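Local atomic coordinates of arginine decarboxylase (Campylobacter jejuni subsp. jejuni, PDB entry 3NZP), a protein that probably catalyses the pyridoxal 5'-phosphate-dependent decarboxylation of arginine to agmatine, a step of polyamine and spermidine biosynthesis. Residues P46-P52 / H532-I538; L54-I59 / F324-H329; P335-L339 / D501-E505; L385-L389 / R402-E406. One frame throughout, in Å; residues are numbered along the deposited sequence.

Contact 1. Residues P46-P52 / H532-I538; sequences PLLLRFP and HPTEAII
The ring of Phe-51 lies alongside Ile-538, the two side chains pointing the same way, with CE1 of Phe-51 3.5 Å from CB of Ile-538. Just beyond it, Pro-52 crosses Ile-537 at about a right angle, CG of Pro-52 meeting the CG2 branch of Ile-537. These overlaps end a parallel pairing of strand 47-50 with strand 534-540 in the mixed sheet that accompanies the PLP-binding barrel. Leu-48 and Arg-50 do the backbone bonding on their side: Leu-48 N reaches Thr-534 O at 2.8 Å and Arg-50 N reaches Ala-536 O at 2.9 Å, while Leu-48 O and Arg-50 O accept from Ala-536 N and Ile-538 N. One face carries Leu-47, Leu-49, Thr-534 and Ala-536, where CD2 of Leu-49 rests on CB of Ala-536 and helix 31-40 covers the leucines. The other bears Leu-48, Arg-50, Glu-535 and Ile-537. Here NE of Arg-50 bonds OE2 of Glu-535 at 2.8 Å; the oxygen lies at the guanidinium edge, but the donor stands 52° out of the carboxylate plane, and the two planes are 68° apart. A weak second bond joins NH2 to OE1. Glu-521 takes NH1 in a further salt bridge and is also hydrogen-bonded to NE2 of His-532. Two carboxylates thus grip one buried guanidinium, probably offsetting its charge and limiting its rotation.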
loop_
_atom_site.group_PDB
_atom_site.type_symbol
_atom_site.label_atom_id
_atom_site.label_comp_id
_atom_site.label_asym_id
_atom_site.label_seq_id
_atom_site.Cartn_x
_atom_site.Cartn_y
_atom_site.Cartn_z
ATOM N N PRO B 46 10.183 7.174 15.886
ATOM C CA PRO B 46 9.764 5.773 15.882
ATOM C C PRO B 46 10.895 4.831 15.540
ATOM O O PRO B 46 11.735 5.139 14.692
ATOM C CB PRO B 46 8.678 5.751 14.823
ATOM C CG PRO B 46 9.199 6.726 13.819
ATOM C CD PRO B 46 9.694 7.869 14.682
ATOM N N LEU B 47 10.941 3.686 16.204
ATOM C CA LEU B 47 11.979 2.726 15.886
ATOM C C LEU B 47 11.448 1.318 15.749
ATOM O O LEU B 47 10.534 0.901 16.457
ATOM C CB LEU B 47 13.119 2.753 16.901
ATOM C CG LEU B 47 12.789 2.955 18.371
ATOM C CD1 LEU B 47 13.881 2.328 19.217
ATOM C CD2 LEU B 47 12.675 4.459 18.677
ATOM N N LEU B 48 12.021 0.599 14.791
ATOM C CA LEU B 48 11.650 -0.776 14.539
ATOM C C LEU B 48 12.735 -1.657 15.158
ATOM O O LEU B 48 13.906 -1.518 14.823
ATOM C CB LEU B 48 11.572 -1.030 13.045
ATOM C CG LEU B 48 11.267 -2.487 12.693
ATOM C CD1 LEU B 48 9.865 -2.815 13.167
ATOM C CD2 LEU B 48 11.397 -2.719 11.189
ATOM N N LEU B 49 12.351 -2.546 16.069
ATOM C CA LEU B 49 13.318 -3.435 16.705
ATOM C C LEU B 49 13.194 -4.851 16.166
ATOM O O LEU B 49 12.086 -5.353 15.978
ATOM C CB LEU B 49 13.119 -3.464 18.217
ATOM C CG LEU B 49 13.248 -2.090 18.874
ATOM C CD1 LEU B 49 13.107 -2.202 20.386
ATOM C CD2 LEU B 49 14.595 -1.516 18.507
ATOM N N ARG B 50 14.335 -5.484 15.902
ATOM C CA ARG B 50 14.354 -6.853 15.410
ATOM C C ARG B 50 15.007 -7.732 16.470
ATOM O O ARG B 50 16.095 -7.421 16.975
ATOM C CB ARG B 50 15.155 -6.967 14.115
ATOM C CG ARG B 50 14.531 -6.341 12.903
ATOM C CD ARG B 50 15.376 -6.651 11.663
ATOM N NE ARG B 50 15.228 -5.634 10.618
ATOM C CZ ARG B 50 14.097 -5.379 9.963
ATOM N NH1 ARG B 50 12.997 -6.074 10.236
ATOM N NH2 ARG B 50 14.069 -4.420 9.046
ATOM N N PHE B 51 14.342 -8.832 16.800
ATOM C CA PHE B 51 14.848 -9.767 17.793
ATOM C C PHE B 51 15.170 -11.106 17.137
ATOM O O PHE B 51 14.307 -11.982 17.020
ATOM C CB PHE B 51 13.807 -9.955 18.894
ATOM C CG PHE B 51 13.583 -8.729 19.722
ATOM C CD1 PHE B 51 14.492 -8.374 20.716
ATOM C CD2 PHE B 51 12.461 -7.929 19.514
ATOM C CE1 PHE B 51 14.288 -7.248 21.495
ATOM C CE2 PHE B 51 12.244 -6.792 20.286
ATOM C CZ PHE B 51 13.161 -6.450 21.284
ATOM N N PRO B 52 16.424 -11.285 16.701
ATOM C CA PRO B 52 16.846 -12.525 16.056
ATOM C C PRO B 52 16.403 -13.760 16.829
ATOM O O PRO B 52 16.005 -14.759 16.233
ATOM C CB PRO B 52 18.360 -12.396 16.009
ATOM C CG PRO B 52 18.568 -10.933 15.917
ATOM C CD PRO B 52 17.574 -10.395 16.904
ATOM N N HIS B 532 11.363 4.987 6.146
ATOM C CA HIS B 532 11.475 3.875 7.081
ATOM C C HIS B 532 12.089 4.405 8.384
ATOM O O HIS B 532 13.064 5.156 8.363
ATOM C CB HIS B 532 12.334 2.769 6.446
ATOM C CG HIS B 532 12.384 1.496 7.234
ATOM N ND1 HIS B 532 12.561 1.472 8.602
ATOM C CD2 HIS B 532 12.373 0.200 6.835
ATOM C CE1 HIS B 532 12.664 0.218 9.010
ATOM N NE2 HIS B 532 12.555 -0.573 7.956
ATOM N N PRO B 533 11.494 4.052 9.529
ATOM C CA PRO B 533 12.012 4.515 10.814
ATOM C C PRO B 533 13.337 3.859 11.159
ATOM O O PRO B 533 13.741 2.899 10.514
ATOM C CB PRO B 533 10.891 4.142 11.790
ATOM C CG PRO B 533 10.291 2.935 11.171
ATOM C CD PRO B 533 10.248 3.289 9.708
ATOM N N THR B 534 14.028 4.390 12.159
ATOM C CA THR B 534 15.297 3.803 12.543
ATOM C C THR B 534 15.056 2.375 13.019
ATOM O O THR B 534 14.104 2.113 13.749
ATOM C CB THR B 534 15.955 4.591 13.674
ATOM O OG1 THR B 534 16.324 5.888 13.200
ATOM C CG2 THR B 534 17.178 3.868 14.174
ATOM N N GLU B 535 15.898 1.443 12.593
ATOM C CA GLU B 535 15.733 0.069 13.032
ATOM C C GLU B 535 17.002 -0.395 13.719
ATOM O O GLU B 535 18.097 0.076 13.409
ATOM C CB GLU B 535 15.413 -0.846 11.856
ATOM C CG GLU B 535 16.586 -1.156 10.940
ATOM C CD GLU B 535 16.217 -2.196 9.873
ATOM O OE1 GLU B 535 15.390 -1.868 8.973
ATOM O OE2 GLU B 535 16.748 -3.340 9.951
ATOM N N ALA B 536 16.853 -1.307 14.671
ATOM C CA ALA B 536 17.997 -1.817 15.408
ATOM C C ALA B 536 17.792 -3.293 15.676
ATOM O O ALA B 536 16.662 -3.730 15.883
ATOM C CB ALA B 536 18.144 -1.062 16.723
ATOM N N ILE B 537 18.883 -4.053 15.672
ATOM C CA ILE B 537 18.829 -5.492 15.928
ATOM C C ILE B 537 19.264 -5.791 17.353
ATOM O O ILE B 537 20.416 -5.560 17.709
ATOM C CB ILE B 537 19.745 -6.226 14.975
ATOM C CG1 ILE B 537 19.326 -5.889 13.548
ATOM C CG2 ILE B 537 19.715 -7.725 15.269
ATOM C CD1 ILE B 537 20.279 -6.398 12.514
ATOM N N ILE B 538 18.349 -6.314 18.164
ATOM C CA ILE B 538 18.657 -6.609 19.560
ATOM C C ILE B 538 19.042 -8.061 19.817
ATOM O O ILE B 538 18.247 -8.974 19.581
ATOM C CB ILE B 538 17.464 -6.260 20.467
ATOM C CG1 ILE B 538 16.978 -4.851 20.151
ATOM C CG2 ILE B 538 17.874 -6.329 21.914
ATOM C CD1 ILE B 538 18.091 -3.834 20.126
#

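Contact 2. Residues L54-I59 / F324-H329; sequences LIQKQI and FVAANH
Gln-58 sits in the middle of this interface and has the most surface buried by it: its CB lies 3.8 Å from CG2 of Val-325, while its amide stands over one face of the Phe-324 ring, the amide and ring planes 41° apart. The chain gets there by bending at its second torsion (chi2 -64°), which folds the amide back beside the short helix 323-326. Val-325 extends the apolar patch, the same CG2 branch coming 3.9 Å from CG1 of Ile-59. One turn back along helix 52-72, Leu-54 lies across Asn-328, CG of the leucine 3.6 Å from OD1 of the amide. Ile-55 runs side by side with His-329, CG1 of the isoleucine 3.4 Å from CB of the histidine, so the aliphatic chain meets the root of the imidazole.

The second shell fixes that imidazole. Its ND1 donates to Ala-326 O at 2.7 Å, nearly straight at 165° and on a lone pair in the carbonyl plane, while NE2 is hydrogen-bonded to NH1 of Arg-50. Phe-93, from helix 91-100, meets the histidine ring and also touches Ile-55. Farther out, Gly-322 and Arg-323, which bind pyridoxal 5'-phosphate, immediately precede Phe-324 in the chain. Helix 52-72 is therefore packed against the segment that leaves the last barrel strand at the cofactor site. With both ring nitrogens engaged, His-329 has its rotation set by polar bonds, whereas its contact across the interface is made by carbon alone.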
loop_
_atom_site.group_PDB
_atom_site.type_symbol
_atom_site.label_atom_id
_atom_site.label_comp_id
_atom_site.label_asym_id
_atom_site.label_seq_id
_atom_site.Cartn_x
_atom_site.Cartn_y
_atom_site.Cartn_z
ATOM N N LEU B 54 13.726 -14.426 18.407
ATOM C CA LEU B 54 12.364 -14.794 18.046
ATOM C C LEU B 54 12.371 -15.574 16.737
ATOM O O LEU B 54 11.629 -16.545 16.570
ATOM C CB LEU B 54 11.499 -13.538 17.913
ATOM C CG LEU B 54 10.659 -13.159 19.140
ATOM C CD1 LEU B 54 11.428 -13.452 20.391
ATOM C CD2 LEU B 54 10.283 -11.679 19.077
ATOM N N ILE B 55 13.230 -15.152 15.815
ATOM C CA ILE B 55 13.338 -15.812 14.526
ATOM C C ILE B 55 13.744 -17.254 14.743
ATOM O O ILE B 55 13.189 -18.168 14.128
ATOM C CB ILE B 55 14.368 -15.111 13.627
ATOM C CG1 ILE B 55 14.018 -13.637 13.499
ATOM C CG2 ILE B 55 14.339 -15.704 12.228
ATOM C CD1 ILE B 55 14.959 -12.888 12.636
ATOM N N GLN B 56 14.716 -17.456 15.625
ATOM C CA GLN B 56 15.187 -18.798 15.947
ATOM C C GLN B 56 14.030 -19.606 16.541
ATOM O O GLN B 56 13.701 -20.687 16.051
ATOM C CB GLN B 56 16.345 -18.713 16.936
ATOM C CG GLN B 56 16.861 -20.040 17.441
ATOM C CD GLN B 56 18.005 -19.842 18.411
ATOM O OE1 GLN B 56 19.158 -19.671 18.003
ATOM N NE2 GLN B 56 17.690 -19.831 19.707
ATOM N N LYS B 57 13.413 -19.082 17.593
ATOM C CA LYS B 57 12.287 -19.760 18.202
ATOM C C LYS B 57 11.333 -20.249 17.129
ATOM O O LYS B 57 10.902 -21.397 17.139
ATOM C CB LYS B 57 11.538 -18.814 19.119
ATOM C CG LYS B 57 11.807 -19.021 20.576
ATOM C CD LYS B 57 10.967 -20.154 21.114
ATOM C CE LYS B 57 10.733 -19.973 22.610
ATOM N NZ LYS B 57 10.011 -18.694 22.943
ATOM N N GLN B 58 11.006 -19.376 16.188
ATOM C CA GLN B 58 10.081 -19.750 15.134
ATOM C C GLN B 58 10.541 -20.884 14.254
ATOM O O GLN B 58 9.751 -21.762 13.915
ATOM C CB GLN B 58 9.751 -18.536 14.286
ATOM C CG GLN B 58 8.808 -17.621 15.016
ATOM C CD GLN B 58 7.479 -18.284 15.253
ATOM O OE1 GLN B 58 6.717 -18.485 14.320
ATOM N NE2 GLN B 58 7.196 -18.645 16.500
ATOM N N ILE B 59 11.811 -20.862 13.873
ATOM C CA ILE B 59 12.365 -21.904 13.028
ATOM C C ILE B 59 12.302 -23.243 13.739
ATOM O O ILE B 59 11.801 -24.217 13.185
ATOM C CB ILE B 59 13.822 -21.607 12.671
ATOM C CG1 ILE B 59 13.900 -20.330 11.845
ATOM C CG2 ILE B 59 14.418 -22.767 11.888
ATOM C CD1 ILE B 59 15.310 -19.899 11.558
ATOM N N PHE B 324 4.607 -16.876 9.010
ATOM C CA PHE B 324 4.744 -17.520 10.306
ATOM C C PHE B 324 6.096 -17.294 10.974
ATOM O O PHE B 324 6.177 -16.916 12.155
ATOM C CB PHE B 324 4.504 -19.017 10.152
ATOM C CG PHE B 324 4.440 -19.744 11.443
ATOM C CD1 PHE B 324 3.243 -19.835 12.140
ATOM C CD2 PHE B 324 5.587 -20.311 11.988
ATOM C CE1 PHE B 324 3.182 -20.479 13.371
ATOM C CE2 PHE B 324 5.544 -20.956 13.214
ATOM C CZ PHE B 324 4.336 -21.040 13.913
ATOM N N VAL B 325 7.162 -17.510 10.217
ATOM C CA VAL B 325 8.510 -17.369 10.753
ATOM C C VAL B 325 8.999 -15.925 10.872
ATOM O O VAL B 325 9.860 -15.613 11.704
ATOM C CB VAL B 325 9.496 -18.217 9.897
ATOM C CG1 VAL B 325 9.672 -17.608 8.538
ATOM C CG2 VAL B 325 10.808 -18.357 10.602
ATOM N N ALA B 326 8.422 -15.026 10.084
ATOM C CA ALA B 326 8.869 -13.642 10.132
ATOM C C ALA B 326 8.017 -12.652 10.935
ATOM O O ALA B 326 8.516 -11.624 11.388
ATOM C CB ALA B 326 9.063 -13.135 8.724
ATOM N N ALA B 327 6.748 -12.970 11.136
ATOM C CA ALA B 327 5.848 -12.073 11.844
ATOM C C ALA B 327 6.301 -11.445 13.176
ATOM O O ALA B 327 6.456 -10.236 13.250
ATOM C CB ALA B 327 4.508 -12.758 12.031
ATOM N N ASN B 328 6.512 -12.246 14.217
ATOM C CA ASN B 328 6.883 -11.718 15.537
ATOM C C ASN B 328 8.294 -11.194 15.758
ATOM O O ASN B 328 8.575 -10.606 16.796
ATOM C CB ASN B 328 6.634 -12.775 16.626
ATOM C CG ASN B 328 7.681 -13.890 16.617
ATOM O OD1 ASN B 328 7.818 -14.642 17.583
ATOM N ND2 ASN B 328 8.419 -14.001 15.516
ATOM N N HIS B 329 9.193 -11.403 14.813
ATOM C CA HIS B 329 10.562 -10.964 15.031
ATOM C C HIS B 329 10.734 -9.455 15.197
ATOM O O HIS B 329 11.700 -9.004 15.818
ATOM C CB HIS B 329 11.459 -11.458 13.901
ATOM C CG HIS B 329 11.659 -10.460 12.804
ATOM N ND1 HIS B 329 10.837 -10.382 11.699
ATOM C CD2 HIS B 329 12.588 -9.486 12.650
ATOM C CE1 HIS B 329 11.252 -9.404 10.913
ATOM N NE2 HIS B 329 12.312 -8.844 11.467
#

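Contact 3. Residues P335-L339 / D501-E505; sequences PVLEL and DVDVE
Val-504 and Leu-339 meet through single methyl groups, CG1 of the valine 3.9 Å from CD2 of the leucine, and their side chains approach at a slant. Val-504 has the larger buried surface of the two. Its CG1, set anti to the carbonyl carbon (chi1 -71°), reaches into the backbone of the strand: it comes 3.5 Å from O of Leu-337 and 3.7 Å from O of Val-336, and CB of Val-504 also lies close to the Leu-337 oxygen. The same methyl group thus touches two successive carbonyl oxygens as well as the leucine branch. Val-502, third by buried surface, adds a looser flank, with its CG2 4.5 Å from CD2 of Leu-339.

What receives the valine is an irregular piece of strand 330-341. Leu-337 and Glu-338 both face Leu-441 of strand 438-442, a classic beta bulge, and the CB atoms of both point away from the segment 501-505. That segment belongs to the loop running up to strand 510-513, itself a neighbour of strand 330-341 in the mixed sheet. Leu-339 also touches Tyr-440 and Glu-438, and Glu-338 packs on Asn-161 of the second subunit. Asp-501 is tied elsewhere, to Arg-474 by a salt bridge.

No hydrogen bond links the two segments, so the loop is held against the bulged strand here by methyl-to-methyl and methyl-to-carbonyl packing, chemistry that relies on shape and imposes little direction.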
loop_
_atom_site.group_PDB
_atom_site.type_symbol
_atom_site.label_atom_id
_atom_site.label_comp_id
_atom_site.label_asym_id
_atom_site.label_seq_id
_atom_site.Cartn_x
_atom_site.Cartn_y
_atom_site.Cartn_z
ATOM N N PRO B 335 6.573 6.555 20.348
ATOM C CA PRO B 335 6.181 7.363 21.508
ATOM C C PRO B 335 4.916 8.193 21.257
ATOM O O PRO B 335 4.679 8.659 20.143
ATOM C CB PRO B 335 7.416 8.233 21.745
ATOM C CG PRO B 335 7.929 8.459 20.377
ATOM C CD PRO B 335 7.809 7.086 19.739
ATOM N N VAL B 336 4.102 8.374 22.293
ATOM C CA VAL B 336 2.881 9.151 22.137
ATOM C C VAL B 336 3.219 10.632 22.177
ATOM O O VAL B 336 3.647 11.135 23.208
ATOM C CB VAL B 336 1.867 8.885 23.256
ATOM C CG1 VAL B 336 0.541 9.547 22.903
ATOM C CG2 VAL B 336 1.676 7.398 23.457
ATOM N N LEU B 337 3.022 11.326 21.058
ATOM C CA LEU B 337 3.311 12.753 20.972
ATOM C C LEU B 337 2.308 13.604 21.725
ATOM O O LEU B 337 2.683 14.312 22.651
ATOM C CB LEU B 337 3.347 13.194 19.524
ATOM C CG LEU B 337 4.345 12.404 18.682
ATOM C CD1 LEU B 337 4.231 12.770 17.203
ATOM C CD2 LEU B 337 5.730 12.685 19.214
ATOM N N GLU B 338 1.042 13.571 21.326
ATOM C CA GLU B 338 0.031 14.357 22.031
ATOM C C GLU B 338 -1.133 13.504 22.490
ATOM O O GLU B 338 -1.273 12.348 22.084
ATOM C CB GLU B 338 -0.496 15.501 21.156
ATOM C CG GLU B 338 0.353 16.771 21.190
ATOM C CD GLU B 338 -0.261 17.900 20.376
ATOM O OE1 GLU B 338 -0.250 17.817 19.123
ATOM O OE2 GLU B 338 -0.769 18.864 20.988
ATOM N N LEU B 339 -1.971 14.085 23.339
ATOM C CA LEU B 339 -3.133 13.381 23.868
ATOM C C LEU B 339 -4.414 14.176 23.637
ATOM O O LEU B 339 -4.903 14.856 24.539
ATOM C CB LEU B 339 -2.962 13.142 25.369
ATOM C CG LEU B 339 -3.070 11.716 25.913
ATOM C CD1 LEU B 339 -4.311 11.031 25.350
ATOM C CD2 LEU B 339 -1.821 10.948 25.543
ATOM N N ASP B 501 -4.058 6.917 31.302
ATOM C CA ASP B 501 -4.152 8.366 31.195
ATOM C C ASP B 501 -2.826 8.945 31.655
ATOM O O ASP B 501 -2.593 9.099 32.848
ATOM C CB ASP B 501 -5.277 8.892 32.087
ATOM C CG ASP B 501 -5.485 10.381 31.933
ATOM O OD1 ASP B 501 -6.378 10.929 32.606
ATOM O OD2 ASP B 501 -4.752 11.002 31.133
ATOM N N VAL B 502 -1.956 9.265 30.712
ATOM C CA VAL B 502 -0.654 9.800 31.067
ATOM C C VAL B 502 -0.485 11.250 30.635
ATOM O O VAL B 502 -1.284 11.771 29.862
ATOM C CB VAL B 502 0.462 8.957 30.428
ATOM C CG1 VAL B 502 0.423 7.534 30.979
ATOM C CG2 VAL B 502 0.284 8.945 28.919
ATOM N N ASP B 503 0.557 11.897 31.149
ATOM C CA ASP B 503 0.846 13.283 30.803
ATOM C C ASP B 503 2.067 13.305 29.889
ATOM O O ASP B 503 3.200 13.164 30.353
ATOM C CB ASP B 503 1.133 14.091 32.069
ATOM C CG ASP B 503 1.286 15.578 31.791
ATOM O OD1 ASP B 503 1.497 16.342 32.757
ATOM O OD2 ASP B 503 1.193 15.982 30.608
ATOM N N VAL B 504 1.835 13.483 28.593
ATOM C CA VAL B 504 2.918 13.497 27.611
ATOM C C VAL B 504 4.138 14.330 27.985
ATOM O O VAL B 504 5.279 13.880 27.827
ATOM C CB VAL B 504 2.411 13.985 26.252
ATOM C CG1 VAL B 504 1.514 12.930 25.640
ATOM C CG2 VAL B 504 1.648 15.296 26.423
ATOM N N GLU B 505 3.897 15.542 28.481
ATOM C CA GLU B 505 4.979 16.442 28.862
ATOM C C GLU B 505 5.582 16.129 30.237
ATOM O O GLU B 505 6.691 16.560 30.544
ATOM C CB GLU B 505 4.483 17.888 28.822
ATOM C CG GLU B 505 3.190 18.132 29.580
ATOM C CD GLU B 505 2.738 19.582 29.502
ATOM O OE1 GLU B 505 2.563 20.094 28.376
ATOM O OE2 GLU B 505 2.558 20.214 30.567
#

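Contact 4. Residues L385-L389 / R402-E406; sequences LESIL and RSNAE
Leu-385 has its CG anti to the backbone N (chi1 177°), which swings CD1 onto the neighbouring helix, whereas Leu-389, with CG anti to the carbonyl carbon instead, delivers CD2 to the stem of Arg-402. Helices 374-392 and 399-420 form an antiparallel helical hairpin within the arginine decarboxylase helical bundle domain, the short segments running at 166° with their axes 9.6 Å apart. At the centre of the seam is Ala-405, whose CB is touched by CD1 of Ile-388 and also lies 3.7 Å from CD1 of Leu-385. The same CD1 of Leu-385 packs on CG of Glu-406, 3.7 Å away. Ile-388 continues into helix 357-368, touching Leu-358, Ile-359 and Leu-362, and so links the hairpin to a third helix.

Along one flank the apolar seam gives way to charge. Arg-402 and Glu-406, one turn apart on the same helix, form a salt bridge beside Leu-389, and the leucine crosses the arginine at about a right angle. Both polar groups have second partners across the dimer: NH2 of Arg-402 pairs with Glu-250 of the second subunit, and OE2 of Glu-406 with Ser-208 of that subunit. Phe-392 adds a cation-pi contact to the guanidinium. The intrahelical bond is nearly straight, 159° at the hydrogen, with NE of Arg-402 meeting OE1 of Glu-406 at 3.2 Å on the syn side but tilted out of the carboxylate plane.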
loop_
_atom_site.group_PDB
_atom_site.type_symbol
_atom_site.label_atom_id
_atom_site.label_comp_id
_atom_site.label_asym_id
_atom_site.label_seq_id
_atom_site.Cartn_x
_atom_site.Cartn_y
_atom_site.Cartn_z
ATOM N N LEU B 385 -29.310 19.076 19.660
ATOM C CA LEU B 385 -28.031 19.435 19.059
ATOM C C LEU B 385 -28.163 19.378 17.540
ATOM O O LEU B 385 -27.622 20.225 16.821
ATOM C CB LEU B 385 -26.944 18.475 19.522
ATOM C CG LEU B 385 -25.553 18.703 18.913
ATOM C CD1 LEU B 385 -25.020 20.067 19.307
ATOM C CD2 LEU B 385 -24.629 17.620 19.402
ATOM N N GLU B 386 -28.901 18.378 17.063
ATOM C CA GLU B 386 -29.114 18.208 15.634
ATOM C C GLU B 386 -29.918 19.364 15.047
ATOM O O GLU B 386 -29.616 19.851 13.952
ATOM C CB GLU B 386 -29.811 16.877 15.338
ATOM C CG GLU B 386 -28.853 15.747 14.978
ATOM C CD GLU B 386 -27.763 16.191 13.988
ATOM O OE1 GLU B 386 -28.099 16.841 12.960
ATOM O OE2 GLU B 386 -26.568 15.888 14.238
ATOM N N SER B 387 -30.941 19.804 15.774
ATOM C CA SER B 387 -31.759 20.919 15.314
ATOM C C SER B 387 -30.941 22.207 15.335
ATOM O O SER B 387 -31.053 23.037 14.423
ATOM C CB SER B 387 -33.008 21.071 16.185
ATOM O OG SER B 387 -33.916 20.000 15.976
ATOM N N ILE B 388 -30.108 22.382 16.361
ATOM C CA ILE B 388 -29.296 23.596 16.422
ATOM C C ILE B 388 -28.325 23.644 15.263
ATOM O O ILE B 388 -28.205 24.666 14.580
ATOM C CB ILE B 388 -28.529 23.699 17.734
ATOM C CG1 ILE B 388 -29.519 23.943 18.846
ATOM C CG2 ILE B 388 -27.590 24.891 17.725
ATOM C CD1 ILE B 388 -28.852 24.010 20.164
ATOM N N LEU B 389 -27.638 22.531 15.038
ATOM C CA LEU B 389 -26.699 22.459 13.937
ATOM C C LEU B 389 -27.403 22.801 12.630
ATOM O O LEU B 389 -26.902 23.597 11.831
ATOM C CB LEU B 389 -26.109 21.066 13.845
ATOM C CG LEU B 389 -25.228 20.663 15.017
ATOM C CD1 LEU B 389 -24.710 19.253 14.782
ATOM C CD2 LEU B 389 -24.080 21.636 15.144
ATOM N N ARG B 402 -23.896 27.267 18.842
ATOM C CA ARG B 402 -23.461 25.953 18.419
ATOM C C ARG B 402 -22.546 25.385 19.492
ATOM O O ARG B 402 -22.662 24.213 19.866
ATOM C CB ARG B 402 -22.730 26.062 17.090
ATOM C CG ARG B 402 -22.140 24.770 16.610
ATOM C CD ARG B 402 -21.670 24.896 15.182
ATOM N NE ARG B 402 -20.914 23.727 14.753
ATOM C CZ ARG B 402 -20.332 23.625 13.563
ATOM N NH1 ARG B 402 -20.422 24.620 12.693
ATOM N NH2 ARG B 402 -19.664 22.532 13.240
ATOM N N SER B 403 -21.641 26.227 19.995
ATOM C CA SER B 403 -20.692 25.813 21.035
ATOM C C SER B 403 -21.457 25.371 22.253
ATOM O O SER B 403 -21.261 24.267 22.757
ATOM C CB SER B 403 -19.757 26.966 21.425
ATOM O OG SER B 403 -18.855 26.567 22.455
ATOM N N ASN B 404 -22.336 26.238 22.731
ATOM C CA ASN B 404 -23.111 25.901 23.909
ATOM C C ASN B 404 -23.810 24.570 23.766
ATOM O O ASN B 404 -23.736 23.715 24.657
ATOM C CB ASN B 404 -24.138 26.980 24.180
ATOM C CG ASN B 404 -23.506 28.240 24.659
ATOM O OD1 ASN B 404 -22.561 28.199 25.459
ATOM N ND2 ASN B 404 -24.012 29.380 24.184
ATOM N N ALA B 405 -24.488 24.413 22.631
ATOM C CA ALA B 405 -25.232 23.204 22.323
ATOM C C ALA B 405 -24.358 21.967 22.453
ATOM O O ALA B 405 -24.691 21.032 23.186
ATOM C CB ALA B 405 -25.798 23.306 20.923
ATOM N N GLU B 406 -23.232 21.980 21.746
ATOM C CA GLU B 406 -22.288 20.865 21.760
ATOM C C GLU B 406 -21.795 20.528 23.165
ATOM O O GLU B 406 -21.765 19.352 23.562
ATOM C CB GLU B 406 -21.113 21.188 20.850
ATOM C CG GLU B 406 -21.494 21.303 19.386
ATOM C CD GLU B 406 -20.358 21.822 18.536
ATOM O OE1 GLU B 406 -20.502 21.883 17.296
ATOM O OE2 GLU B 406 -19.309 22.177 19.121
#

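Contacts 1 and 2 form a continuous core: strand 47-50 leads straight into helix 52-72, and they touch where Phe-51 N reaches His-329 O and Arg-50 meets the His-329 imidazole. Contact 3 uses strand 330-341, the neighbour of strand 47-50 in the mixed sheet, yet its centre lies about 22 Å from that of contact 1, and some of its residues are partly exposed. Contact 4 is the outlier, about 47 Å from contact 1 between centres, in the helical bundle. Chemistry follows place: backbone bonds and a buried salt bridge in the sheet, mixed helix packing near the cofactor, methyl groups against methyls and carbonyl oxygens at contact 3, and an apolar helix seam at contact 4, bordered by charges that also reach the second subunit.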